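Local coordinates for protein aquaporin AqpM (Methanothermobacter marburgensis str. Marburg, PDB 2F2B) that forms a tetrameric membrane channel that lets water flow in either direction under osmotic gradients and also passes some glycerol, at residues Ser3-Lys6 / Arg7-Glu11; Val101-Ile104 / Ile105-Leu109; Gly114-Ile117 / Phe118-Ala122; Leu156-Ile159 / Thr160-Gly163; Pro200-Thr203 / Phe204-Leu208. All coordinates share one frame; numbering follows the deposited sequence.

Contact 1 of 5, residues Ser3-Lys6 / Arg7-Glu11; sequences SLTK and RCIAE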
loop_
_atom_site.group_PDB
_atom_site.type_symbol
_atom_site.label_atom_id
_atom_site.label_comp_id
_atom_site.label_asym_id
_atom_site.label_seq_id
_atom_site.Cartn_x
_atom_site.Cartn_y
_atom_site.Cartn_z
ATOM N N SER A 3 -13.197 -21.376 -24.464
ATOM C CA SER A 3 -13.032 -21.115 -25.893
ATOM C C SER A 3 -12.195 -19.870 -26.143
ATOM O O SER A 3 -12.126 -18.975 -25.295
ATOM C CB SER A 3 -14.391 -20.941 -26.572
ATOM O OG SER A 3 -14.997 -19.710 -26.205
ATOM N N LEU A 4 -11.576 -19.810 -27.319
ATOM C CA LEU A 4 -10.749 -18.669 -27.693
ATOM C C LEU A 4 -11.597 -17.405 -27.774
ATOM O O LEU A 4 -11.129 -16.313 -27.453
ATOM C CB LEU A 4 -10.064 -18.927 -29.039
ATOM C CG LEU A 4 -9.110 -17.852 -29.573
ATOM C CD1 LEU A 4 -8.010 -17.567 -28.553
ATOM C CD2 LEU A 4 -8.496 -18.327 -30.889
ATOM N N THR A 5 -12.847 -17.551 -28.206
ATOM C CA THR A 5 -13.743 -16.405 -28.304
ATOM C C THR A 5 -13.938 -15.769 -26.928
ATOM O O THR A 5 -13.798 -14.557 -26.770
ATOM C CB THR A 5 -15.124 -16.816 -28.864
ATOM O OG1 THR A 5 -14.980 -17.209 -30.235
ATOM C CG2 THR A 5 -16.106 -15.655 -28.778
ATOM N N LYS A 6 -14.253 -16.591 -25.934
ATOM C CA LYS A 6 -14.458 -16.088 -24.581
ATOM C C LYS A 6 -13.155 -15.588 -23.963
ATOM O O LYS A 6 -13.155 -14.624 -23.192
ATOM C CB LYS A 6 -15.083 -17.176 -23.709
ATOM C CG LYS A 6 -16.548 -17.428 -24.051
ATOM C CD LYS A 6 -17.138 -18.559 -23.230
ATOM C CE LYS A 6 -18.631 -18.693 -23.498
ATOM N NZ LYS A 6 -19.223 -19.836 -22.752
ATOM N N ARG A 7 -12.046 -16.238 -24.299
ATOM C CA ARG A 7 -10.755 -15.820 -23.769
ATOM C C ARG A 7 -10.345 -14.471 -24.351
ATOM O O ARG A 7 -9.735 -13.654 -23.660
ATOM C CB ARG A 7 -9.696 -16.892 -24.042
ATOM C CG ARG A 7 -9.836 -18.087 -23.104
ATOM C CD ARG A 7 -8.681 -19.059 -23.217
ATOM N NE ARG A 7 -8.742 -19.860 -24.437
ATOM C CZ ARG A 7 -7.787 -19.888 -25.357
ATOM N NH1 ARG A 7 -6.693 -19.153 -25.200
ATOM N NH2 ARG A 7 -7.914 -20.666 -26.427
ATOM N N CYS A 8 -10.689 -14.226 -25.612
ATOM C CA CYS A 8 -10.369 -12.945 -26.233
ATOM C C CYS A 8 -11.253 -11.857 -25.626
ATOM O O CYS A 8 -10.814 -10.720 -25.444
ATOM C CB CYS A 8 -10.564 -13.010 -27.749
ATOM S SG CYS A 8 -9.199 -13.827 -28.615
ATOM N N ILE A 9 -12.499 -12.199 -25.315
ATOM C CA ILE A 9 -13.395 -11.231 -24.693
ATOM C C ILE A 9 -12.807 -10.870 -23.324
ATOM O O ILE A 9 -12.813 -9.705 -22.920
ATOM C CB ILE A 9 -14.820 -11.806 -24.514
ATOM C CG1 ILE A 9 -15.482 -11.987 -25.882
ATOM C CG2 ILE A 9 -15.658 -10.873 -23.642
ATOM C CD1 ILE A 9 -16.826 -12.705 -25.822
ATOM N N ALA A 10 -12.281 -11.871 -22.624
ATOM C CA ALA A 10 -11.675 -11.646 -21.314
ATOM C C ALA A 10 -10.448 -10.738 -21.438
ATOM O O ALA A 10 -10.255 -9.844 -20.620
ATOM C CB ALA A 10 -11.280 -12.975 -20.677
ATOM N N GLU A 11 -9.620 -10.970 -22.453
ATOM C CA GLU A 11 -8.434 -10.135 -22.654
ATOM C C GLU A 11 -8.847 -8.692 -22.963
ATOM O O GLU A 11 -8.185 -7.743 -22.545
ATOM C CB GLU A 11 -7.567 -10.696 -23.791
ATOM C CG GLU A 11 -6.812 -11.973 -23.429
ATOM C CD GLU A 11 -5.764 -11.752 -22.345
ATOM O OE1 GLU A 11 -4.940 -10.828 -22.498
ATOM O OE2 GLU A 11 -5.757 -12.505 -21.348
#

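Contact 2 of 5, residues Val101-Ile104 / Ile105-Leu109; sequences VPYI and IAQLL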
loop_
_atom_site.group_PDB
_atom_site.type_symbol
_atom_site.label_atom_id
_atom_site.label_comp_id
_atom_site.label_asym_id
_atom_site.label_seq_id
_atom_site.Cartn_x
_atom_site.Cartn_y
_atom_site.Cartn_z
ATOM N N VAL A 101 -1.701 -13.450 -32.155
ATOM C CA VAL A 101 -2.366 -12.333 -32.818
ATOM C C VAL A 101 -3.779 -12.093 -32.276
ATOM O O VAL A 101 -4.171 -10.948 -32.051
ATOM C CB VAL A 101 -2.408 -12.532 -34.350
ATOM C CG1 VAL A 101 -3.211 -11.417 -35.003
ATOM C CG2 VAL A 101 -0.985 -12.538 -34.901
ATOM N N PRO A 102 -4.567 -13.162 -32.072
ATOM C CA PRO A 102 -5.922 -12.978 -31.544
ATOM C C PRO A 102 -5.898 -12.244 -30.197
ATOM O O PRO A 102 -6.678 -11.319 -29.971
ATOM C CB PRO A 102 -6.435 -14.407 -31.414
ATOM C CG PRO A 102 -5.792 -15.082 -32.587
ATOM C CD PRO A 102 -4.373 -14.547 -32.542
ATOM N N TYR A 103 -4.999 -12.659 -29.309
ATOM C CA TYR A 103 -4.892 -12.012 -28.000
ATOM C C TYR A 103 -4.462 -10.553 -28.118
ATOM O O TYR A 103 -5.042 -9.679 -27.473
ATOM C CB TYR A 103 -3.892 -12.750 -27.102
ATOM C CG TYR A 103 -4.509 -13.765 -26.168
ATOM C CD1 TYR A 103 -4.011 -13.934 -24.876
ATOM C CD2 TYR A 103 -5.569 -14.577 -26.577
ATOM C CE1 TYR A 103 -4.547 -14.885 -24.014
ATOM C CE2 TYR A 103 -6.114 -15.531 -25.723
ATOM C CZ TYR A 103 -5.597 -15.681 -24.443
ATOM O OH TYR A 103 -6.116 -16.631 -23.597
ATOM N N ILE A 104 -3.450 -10.284 -28.940
ATOM C CA ILE A 104 -2.967 -8.916 -29.096
ATOM C C ILE A 104 -4.040 -7.989 -29.658
ATOM O O ILE A 104 -4.178 -6.849 -29.212
ATOM C CB ILE A 104 -1.695 -8.868 -29.983
ATOM C CG1 ILE A 104 -0.547 -9.588 -29.266
ATOM C CG2 ILE A 104 -1.309 -7.419 -30.283
ATOM C CD1 ILE A 104 0.783 -9.547 -30.005
ATOM N N ILE A 105 -4.808 -8.468 -30.633
ATOM C CA ILE A 105 -5.864 -7.637 -31.199
ATOM C C ILE A 105 -6.893 -7.306 -30.120
ATOM O O ILE A 105 -7.333 -6.163 -30.002
ATOM C CB ILE A 105 -6.564 -8.339 -32.387
ATOM C CG1 ILE A 105 -5.597 -8.413 -33.573
ATOM C CG2 ILE A 105 -7.833 -7.583 -32.778
ATOM C CD1 ILE A 105 -6.164 -9.124 -34.792
ATOM N N ALA A 106 -7.263 -8.306 -29.325
ATOM C CA ALA A 106 -8.234 -8.104 -28.255
ATOM C C ALA A 106 -7.710 -7.083 -27.249
ATOM O O ALA A 106 -8.466 -6.251 -26.750
ATOM C CB ALA A 106 -8.527 -9.429 -27.548
ATOM N N GLN A 107 -6.413 -7.158 -26.956
ATOM C CA GLN A 107 -5.779 -6.246 -26.005
ATOM C C GLN A 107 -5.752 -4.816 -26.545
ATOM O O GLN A 107 -6.072 -3.867 -25.825
ATOM C CB GLN A 107 -4.354 -6.730 -25.692
ATOM C CG GLN A 107 -4.305 -8.097 -24.994
ATOM C CD GLN A 107 -2.953 -8.783 -25.128
ATOM O OE1 GLN A 107 -2.056 -8.283 -25.807
ATOM N NE2 GLN A 107 -2.805 -9.935 -24.486
ATOM N N LEU A 108 -5.380 -4.655 -27.813
ATOM C CA LEU A 108 -5.337 -3.323 -28.416
ATOM C C LEU A 108 -6.729 -2.687 -28.426
ATOM O O LEU A 108 -6.888 -1.503 -28.113
ATOM C CB LEU A 108 -4.791 -3.407 -29.846
ATOM C CG LEU A 108 -3.319 -3.806 -29.984
ATOM C CD1 LEU A 108 -2.991 -4.061 -31.456
ATOM C CD2 LEU A 108 -2.431 -2.706 -29.419
ATOM N N LEU A 109 -7.735 -3.480 -28.780
ATOM C CA LEU A 109 -9.115 -3.003 -28.821
ATOM C C LEU A 109 -9.608 -2.637 -27.421
ATOM O O LEU A 109 -10.250 -1.605 -27.227
ATOM C CB LEU A 109 -10.025 -4.077 -29.428
ATOM C CG LEU A 109 -9.823 -4.369 -30.920
ATOM C CD1 LEU A 109 -10.715 -5.532 -31.343
ATOM C CD2 LEU A 109 -10.143 -3.121 -31.733
#

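Contact 3 of 5, residues Gly114-Ile117 / Phe118-Ala122; sequences GSFI and FLQCA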
loop_
_atom_site.group_PDB
_atom_site.type_symbol
_atom_site.label_atom_id
_atom_site.label_comp_id
_atom_site.label_asym_id
_atom_site.label_seq_id
_atom_site.Cartn_x
_atom_site.Cartn_y
_atom_site.Cartn_z
ATOM N N GLY A 114 -11.160 1.279 -23.399
ATOM C CA GLY A 114 -11.014 1.699 -22.014
ATOM C C GLY A 114 -10.710 3.183 -21.918
ATOM O O GLY A 114 -11.280 3.900 -21.090
ATOM N N SER A 115 -9.807 3.645 -22.776
ATOM C CA SER A 115 -9.420 5.052 -22.802
ATOM C C SER A 115 -10.607 5.913 -23.239
ATOM O O SER A 115 -10.861 6.972 -22.673
ATOM C CB SER A 115 -8.247 5.250 -23.769
ATOM O OG SER A 115 -7.791 6.591 -23.751
ATOM N N PHE A 116 -11.333 5.445 -24.249
ATOM C CA PHE A 116 -12.491 6.174 -24.760
ATOM C C PHE A 116 -13.588 6.335 -23.712
ATOM O O PHE A 116 -14.131 7.426 -23.526
ATOM C CB PHE A 116 -13.070 5.456 -25.978
ATOM C CG PHE A 116 -14.322 6.091 -26.509
ATOM C CD1 PHE A 116 -14.278 7.335 -27.132
ATOM C CD2 PHE A 116 -15.551 5.455 -26.362
ATOM C CE1 PHE A 116 -15.444 7.939 -27.603
ATOM C CE2 PHE A 116 -16.723 6.050 -26.828
ATOM C CZ PHE A 116 -16.668 7.293 -27.449
ATOM N N ILE A 117 -13.920 5.244 -23.031
ATOM C CA ILE A 117 -14.963 5.290 -22.017
ATOM C C ILE A 117 -14.531 6.147 -20.829
ATOM O O ILE A 117 -15.355 6.828 -20.225
ATOM C CB ILE A 117 -15.356 3.865 -21.557
ATOM C CG1 ILE A 117 -16.008 3.113 -22.727
ATOM C CG2 ILE A 117 -16.330 3.932 -20.380
ATOM C CD1 ILE A 117 -17.304 3.755 -23.243
ATOM N N PHE A 118 -13.243 6.131 -20.495
ATOM C CA PHE A 118 -12.790 6.966 -19.390
ATOM C C PHE A 118 -12.973 8.432 -19.782
ATOM O O PHE A 118 -13.399 9.261 -18.975
ATOM C CB PHE A 118 -11.319 6.728 -19.062
ATOM C CG PHE A 118 -10.839 7.556 -17.912
ATOM C CD1 PHE A 118 -11.162 7.201 -16.605
ATOM C CD2 PHE A 118 -10.155 8.745 -18.134
ATOM C CE1 PHE A 118 -10.815 8.026 -15.534
ATOM C CE2 PHE A 118 -9.804 9.575 -17.071
ATOM C CZ PHE A 118 -10.138 9.214 -15.770
ATOM N N LEU A 119 -12.643 8.748 -21.027
ATOM C CA LEU A 119 -12.779 10.112 -21.524
ATOM C C LEU A 119 -14.230 10.578 -21.383
ATOM O O LEU A 119 -14.489 11.734 -21.049
ATOM C CB LEU A 119 -12.346 10.172 -22.989
ATOM C CG LEU A 119 -12.498 11.507 -23.718
ATOM C CD1 LEU A 119 -11.618 12.571 -23.078
ATOM C CD2 LEU A 119 -12.120 11.305 -25.176
ATOM N N GLN A 120 -15.171 9.673 -21.635
ATOM C CA GLN A 120 -16.588 10.010 -21.526
ATOM C C GLN A 120 -16.974 10.317 -20.080
ATOM O O GLN A 120 -17.775 11.216 -19.827
ATOM C CB GLN A 120 -17.452 8.864 -22.062
ATOM C CG GLN A 120 -17.196 8.543 -23.521
ATOM C CD GLN A 120 -17.409 9.743 -24.422
ATOM O OE1 GLN A 120 -16.586 10.032 -25.291
ATOM N NE2 GLN A 120 -18.515 10.446 -24.224
ATOM N N CYS A 121 -16.399 9.572 -19.136
ATOM C CA CYS A 121 -16.680 9.764 -17.709
ATOM C C CYS A 121 -16.049 11.022 -17.123
ATOM O O CYS A 121 -16.697 11.773 -16.394
ATOM C CB CYS A 121 -16.163 8.578 -16.879
ATOM S SG CYS A 121 -16.980 7.002 -17.127
ATOM N N ALA A 122 -14.771 11.229 -17.428
ATOM C CA ALA A 122 -14.018 12.353 -16.888
ATOM C C ALA A 122 -14.181 13.685 -17.605
ATOM O O ALA A 122 -13.939 14.735 -17.015
ATOM C CB ALA A 122 -12.535 11.988 -16.823
#

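Contact 4 of 5, residues Leu156-Ile159 / Thr160-Gly163; sequences LLMI and TIMG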
loop_
_atom_site.group_PDB
_atom_site.type_symbol
_atom_site.label_atom_id
_atom_site.label_comp_id
_atom_site.label_asym_id
_atom_site.label_seq_id
_atom_site.Cartn_x
_atom_site.Cartn_y
_atom_site.Cartn_z
ATOM N N LEU A 156 11.693 -6.775 -15.373
ATOM C CA LEU A 156 11.278 -7.118 -14.012
ATOM C C LEU A 156 9.866 -7.691 -14.005
ATOM O O LEU A 156 9.599 -8.699 -13.348
ATOM C CB LEU A 156 11.335 -5.892 -13.090
ATOM C CG LEU A 156 10.829 -6.164 -11.665
ATOM C CD1 LEU A 156 11.650 -7.286 -11.034
ATOM C CD2 LEU A 156 10.918 -4.900 -10.821
ATOM N N LEU A 157 8.960 -7.045 -14.734
ATOM C CA LEU A 157 7.582 -7.521 -14.804
ATOM C C LEU A 157 7.516 -8.964 -15.297
ATOM O O LEU A 157 6.901 -9.819 -14.661
ATOM C CB LEU A 157 6.752 -6.634 -15.738
ATOM C CG LEU A 157 5.352 -7.155 -16.099
ATOM C CD1 LEU A 157 4.526 -7.374 -14.830
ATOM C CD2 LEU A 157 4.658 -6.161 -17.024
ATOM N N MET A 158 8.161 -9.236 -16.426
ATOM C CA MET A 158 8.125 -10.577 -17.006
ATOM C C MET A 158 8.822 -11.659 -16.178
ATOM O O MET A 158 8.317 -12.778 -16.076
ATOM C CB MET A 158 8.714 -10.552 -18.419
ATOM C CG MET A 158 8.434 -11.814 -19.239
ATOM S SD MET A 158 6.679 -12.022 -19.675
ATOM C CE MET A 158 6.452 -13.745 -19.345
ATOM N N ILE A 159 9.972 -11.346 -15.588
ATOM C CA ILE A 159 10.664 -12.362 -14.798
ATOM C C ILE A 159 9.837 -12.701 -13.555
ATOM O O ILE A 159 9.854 -13.834 -13.071
ATOM C CB ILE A 159 12.107 -11.917 -14.416
ATOM C CG1 ILE A 159 12.954 -13.161 -14.107
ATOM C CG2 ILE A 159 12.090 -10.970 -13.215
ATOM C CD1 ILE A 159 14.440 -12.890 -13.965
ATOM N N THR A 160 9.081 -11.725 -13.057
ATOM C CA THR A 160 8.228 -11.953 -11.898
ATOM C C THR A 160 7.071 -12.856 -12.342
ATOM O O THR A 160 6.713 -13.808 -11.650
ATOM C CB THR A 160 7.677 -10.617 -11.345
ATOM O OG1 THR A 160 8.777 -9.796 -10.930
ATOM C CG2 THR A 160 6.755 -10.860 -10.148
ATOM N N ILE A 161 6.505 -12.567 -13.511
ATOM C CA ILE A 161 5.408 -13.375 -14.036
ATOM C C ILE A 161 5.868 -14.827 -14.207
ATOM O O ILE A 161 5.132 -15.759 -13.891
ATOM C CB ILE A 161 4.901 -12.808 -15.392
ATOM C CG1 ILE A 161 4.094 -11.527 -15.135
ATOM C CG2 ILE A 161 4.049 -13.852 -16.128
ATOM C CD1 ILE A 161 3.688 -10.777 -16.400
ATOM N N MET A 162 7.093 -15.013 -14.686
ATOM C CA MET A 162 7.629 -16.361 -14.879
ATOM C C MET A 162 7.715 -17.107 -13.547
ATOM O O MET A 162 7.311 -18.267 -13.444
ATOM C CB MET A 162 9.028 -16.300 -15.504
ATOM C CG MET A 162 9.067 -15.835 -16.955
ATOM S SD MET A 162 8.191 -16.963 -18.076
ATOM C CE MET A 162 9.282 -18.396 -18.051
ATOM N N GLY A 163 8.234 -16.432 -12.527
ATOM C CA GLY A 163 8.385 -17.068 -11.230
ATOM C C GLY A 163 7.130 -17.310 -10.412
ATOM O O GLY A 163 7.023 -18.336 -9.734
#

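Contact 5 of 5, residues Pro200-Thr203 / Phe204-Leu208; sequences PART and FGPYL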
loop_
_atom_site.group_PDB
_atom_site.type_symbol
_atom_site.label_atom_id
_atom_site.label_comp_id
_atom_site.label_asym_id
_atom_site.label_seq_id
_atom_site.Cartn_x
_atom_site.Cartn_y
_atom_site.Cartn_z
ATOM N N PRO A 200 2.577 -2.480 -24.778
ATOM C CA PRO A 200 2.234 -1.837 -26.053
ATOM C C PRO A 200 0.762 -1.428 -26.192
ATOM O O PRO A 200 0.455 -0.406 -26.803
ATOM C CB PRO A 200 2.645 -2.885 -27.090
ATOM C CG PRO A 200 3.802 -3.582 -26.419
ATOM C CD PRO A 200 3.276 -3.757 -25.006
ATOM N N ALA A 201 -0.146 -2.222 -25.628
ATOM C CA ALA A 201 -1.573 -1.911 -25.717
ATOM C C ALA A 201 -1.942 -0.751 -24.796
ATOM O O ALA A 201 -2.731 0.126 -25.168
ATOM C CB ALA A 201 -2.406 -3.151 -25.368
ATOM N N ARG A 202 -1.370 -0.750 -23.595
ATOM C CA ARG A 202 -1.635 0.304 -22.619
ATOM C C ARG A 202 -1.204 1.672 -23.151
ATOM O O ARG A 202 -1.710 2.707 -22.713
ATOM C CB ARG A 202 -0.925 -0.021 -21.295
ATOM C CG ARG A 202 -0.926 1.103 -20.260
ATOM C CD ARG A 202 0.371 1.900 -20.336
ATOM N NE ARG A 202 0.448 2.967 -19.336
ATOM C CZ ARG A 202 -0.082 4.176 -19.483
ATOM N NH1 ARG A 202 -0.739 4.488 -20.592
ATOM N NH2 ARG A 202 0.058 5.086 -18.528
ATOM N N THR A 203 -0.268 1.676 -24.096
ATOM C CA THR A 203 0.181 2.929 -24.693
ATOM C C THR A 203 -0.687 3.244 -25.913
ATOM O O THR A 203 -1.062 4.394 -26.139
ATOM C CB THR A 203 1.667 2.858 -25.123
ATOM O OG1 THR A 203 2.494 2.700 -23.961
ATOM C CG2 THR A 203 2.072 4.140 -25.848
ATOM N N PHE A 204 -1.018 2.212 -26.682
ATOM C CA PHE A 204 -1.845 2.351 -27.884
ATOM C C PHE A 204 -3.193 3.038 -27.636
ATOM O O PHE A 204 -3.576 3.960 -28.366
ATOM C CB PHE A 204 -2.093 0.970 -28.496
ATOM C CG PHE A 204 -3.058 0.977 -29.651
ATOM C CD1 PHE A 204 -2.655 1.409 -30.910
ATOM C CD2 PHE A 204 -4.375 0.555 -29.476
ATOM C CE1 PHE A 204 -3.552 1.422 -31.984
ATOM C CE2 PHE A 204 -5.280 0.564 -30.540
ATOM C CZ PHE A 204 -4.865 0.999 -31.796
ATOM N N GLY A 205 -3.914 2.579 -26.617
ATOM C CA GLY A 205 -5.219 3.151 -26.311
ATOM C C GLY A 205 -5.212 4.659 -26.141
ATOM O O GLY A 205 -5.929 5.375 -26.847
ATOM N N PRO A 206 -4.427 5.175 -25.187
ATOM C CA PRO A 206 -4.344 6.617 -24.944
ATOM C C PRO A 206 -3.835 7.382 -26.172
ATOM O O PRO A 206 -4.312 8.476 -26.468
ATOM C CB PRO A 206 -3.386 6.705 -23.759
ATOM C CG PRO A 206 -3.715 5.456 -22.992
ATOM C CD PRO A 206 -3.783 4.422 -24.093
ATOM N N TYR A 207 -2.864 6.809 -26.880
ATOM C CA TYR A 207 -2.323 7.456 -28.079
ATOM C C TYR A 207 -3.432 7.678 -29.103
ATOM O O TYR A 207 -3.566 8.769 -29.660
ATOM C CB TYR A 207 -1.225 6.593 -28.708
ATOM C CG TYR A 207 0.176 6.855 -28.191
ATOM C CD1 TYR A 207 0.401 7.282 -26.878
ATOM C CD2 TYR A 207 1.284 6.647 -29.012
ATOM C CE1 TYR A 207 1.698 7.495 -26.402
ATOM C CE2 TYR A 207 2.576 6.852 -28.550
ATOM C CZ TYR A 207 2.780 7.276 -27.246
ATOM O OH TYR A 207 4.065 7.476 -26.798
ATOM N N LEU A 208 -4.223 6.638 -29.349
ATOM C CA LEU A 208 -5.316 6.720 -30.315
ATOM C C LEU A 208 -6.341 7.781 -29.923
ATOM O O LEU A 208 -6.691 8.651 -30.727
ATOM C CB LEU A 208 -6.010 5.362 -30.452
ATOM C CG LEU A 208 -7.176 5.288 -31.447
ATOM C CD1 LEU A 208 -6.681 5.671 -32.836
ATOM C CD2 LEU A 208 -7.768 3.885 -31.461
#

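Contact 1 of 5, residues Ser3-Lys6 / Arg7-Glu11
Arg-7 folds back over the first turn of its helix and lays its guanidinium against Leu-4. CB and CG both rest on the carbonyl oxygen of Ser-3, CG at 3.3 Å from Ser-3 O, because CG stands anti to its own carbonyl carbon (chi1 -76°) and so runs back toward the start of the helix. CD passes the same oxygen at 4.0 Å. A bend at chi3 then turns the chain, and NE, hydrogen-bonded to the carbonyl of Val-2, lies 3.6 Å from Ser-3 O. CZ and both terminal nitrogens reach Leu-4: its CA sits over one face of the guanidinium, and CD1 approaches NH2 to 3.8 Å, the two side chains crossing at about a right angle. Beyond, NH2 forms a salt bridge with Glu-99 and NH1 bonds to Tyr-103 OH, so three nitrogens are anchored and the group's rotation is fixed. Leu-4 CD1 also lies 3.9 Å from Cys-8 SG. On a different flank, Lys-6 extends to a neighbouring subunit, where NZ bonds to Ser-245 OG and Tyr-242 O. Ser-3 O also accepts from Arg-7 N at 2.9 Å, the first of an unbroken run of i to i+4 backbone bonds. Ser-3 OG receives Lys-6 N at 3.2 Å in a nearly straight bond (166°), a capping bond from the N-cap residue that starts helix 4-33 at the predicted cytoplasmic end of the channel.

Contact 2 of 5, residues Val101-Ile104 / Ile105-Leu109
The Tyr-103 ring and the Gln-107 amide, one helical turn apart, stand with their planes 67° apart, and the amide nitrogen meets the ring obliquely, NE2 lying 4.2 Å from Tyr-103 CD1. The same nitrogen is 4.0 Å from Tyr-103 CB, while OE1 turns the other way, to 3.5 Å from Ile-104 CA. Gln-107 doubles back along its helix because CG is anti to the carbonyl carbon (chi1 -64°); this brings CG to 3.0 Å from Tyr-103 O, the oxygen that also accepts the backbone N-H of Gln-107. Outside partners hold both flat groups: His-80 meets the tyrosine ring edge-to-face, Ser-77 O bonds to its OH, and NE2 bonds to Thr-86 OG1 and Glu-11 OE1. The backbone is regular alpha-helix at the start of a membrane-spanning helix of the aquaporin fold, and its buried polar flank faces helix 4-33 and the pore-forming helix 83-91. Apolar pairs occur on the other flanks. Ile-104 and Leu-108 lie side by side and point the same way, Ile-104 CG2 to Leu-108 CD1 at 3.9 Å, with Leu-108 reaching on to Ala-201 and Phe-204. On the surface, Ile-105 CD1 touches Val-101 CG1 at 3.7 Å.

Contact 3 of 5, residues Gly114-Ile117 / Phe118-Ala122
Gln-120 lies across the ring of Phe-116, one turn earlier in the helix, and touches it with two parts of its chain. CG sits over one face, 4.3 Å from the ring centroid and 16° off the normal, displaced toward the rim, which makes a CH-pi contact. The amide oxygen follows on, with OE1 only 3.3 Å from Phe-116 CE1 and slightly farther from CZ. The amide plane is inclined 39° to the ring, neither stacked on it nor upright. The torsions of both chains put it there. Phe-116 swings CG anti to its backbone nitrogen (chi1 176°), carrying the ring forward along the helix, whereas Gln-120 sends CG back toward the earlier turn and then bends at chi2. The crossing is thus made by two chains leaning toward each other, and Gln-120 CG also packs on Phe-116 O at 3.3 Å. Beneath them the backbone sets the spacing: Gln-120 N donates to Phe-116 O at 3.1 Å, within an unbroken run of i to i+4 bonds. Farther out, Phe-116 packs on Asn-209, and Gln-120 reaches a neighbouring subunit, its side chain on Leu-148 and its carbonyl oxygen accepting from Gln-145 NE2. Around the helix, the Phe-118 ring meets Phe-20 edge-to-face and also packs on Thr-189 of that subunit. The arrangement belongs to the end of a transmembrane helix at a subunit interface of the aquaporin tetramer.

Contact 4 of 5, residues Leu156-Ile159 / Thr160-Gly163
Leu-156 O is gripped twice by Thr-160, by the hydroxyl OG1 at 2.8 Å and by the backbone N at 3.1 Å, the two donors reaching it from opposite faces of the carbonyl plane. The hydroxyl can fold back because OG1 is anti to the carbonyl carbon of Thr-160 (chi1 -61°); a buried polar group is thereby satisfied within its own helix. Leu-156 CD1 lies 3.8 Å from Thr-160 OG1, the two side chains crossing at a slant. A weak bond also runs from Thr-160 N to Leu-157 O. On the next flank Leu-157 CD1 meets Ile-161 CD1 at 3.8 Å. Met-158, bent at chi2 and chi3, curls its methyl forward against two later residues: CE is 4.0 Å from Ile-161 CG2 and 3.9 Å from Met-162 SD. Met-162 CG, anti to its own carbonyl carbon, rests 3.3 Å from Met-158 O. These flanks have separate neighbours. Met-158 packs on Leu-89 and helix 224-243, Leu-157 on Asn-82 of the first NPA motif, and Thr-160 on Thr-182 and on Ala-68 of a neighbouring subunit. The contact lies in the second half of membrane-spanning helix 143-166 of the aquaporin fold, between the pore-side elements and the tetramer interface.

Contact 5 of 5, residues Pro200-Thr203 / Phe204-Leu208
The helix beginning at Pro-200 is kinked at Pro-206, which has no N-H to give, so Arg-202 O has no partner, whereas Gly-205 N bonds to Ala-201 O before the kink and Tyr-207 N to Thr-203 O after it, at 3.1 Å. Pro-206 CD instead packs 3.0 Å from Arg-202 O. The side chains of Thr-203 and Tyr-207 lie side by side, pointing the same way: Thr-203 CG2 stands over one face of the ring, 3.5 Å from its centroid and displaced toward the rim, a close CH-pi contact. CG2 is anti to the backbone N (OG1 at chi1 -65°), which sends the hydroxyl away to Ser-197 and Thr-135; Tyr-207 OH bonds to Thr-135 O, and Trp-219 meets the ring edge-to-face. Arg-202, bent at chi2, brings NH1 to 3.9 Å from Pro-206 CG, which approaches the edge of the guanidinium near its plane. NH2 bonds to Gly-133 O; the place directly after the second NPA motif is that of the aquaporin selectivity-filter arginine, a role Arg-202 probably has here. This short pore-forming helix, opened by that motif, is wedged between helices 4-33, 100-122 and 224-243, Leu-208 facing Ala-112 and Pro-206 facing Val-19.

In the fold
Contacts 1 and 2 join directly on the predicted cytoplasmic side: beside their polar links, Cys-8 O lies 3.4 Å from Ala-106 CB, and Glu-11 CG lies 3.7 Å from Tyr-103 CD1. Contact 2 in turn backs onto contact 5, where Leu-108 CD2 is 3.9 Å from Ala-201 CA of the second NPA motif. Contact 3, farther along the same helix as contact 2, reaches contact 5 through Ser-115 OG, 3.6 Å from Pro-206 CA. Contact 4 stands apart, with its nearest atoms about 8 Å from contact 5 and the centres about 22 Å apart. Both adjoin the NPA region, and glycerol, probably from the crystallisation medium, lies near Leu-157 and near Arg-202.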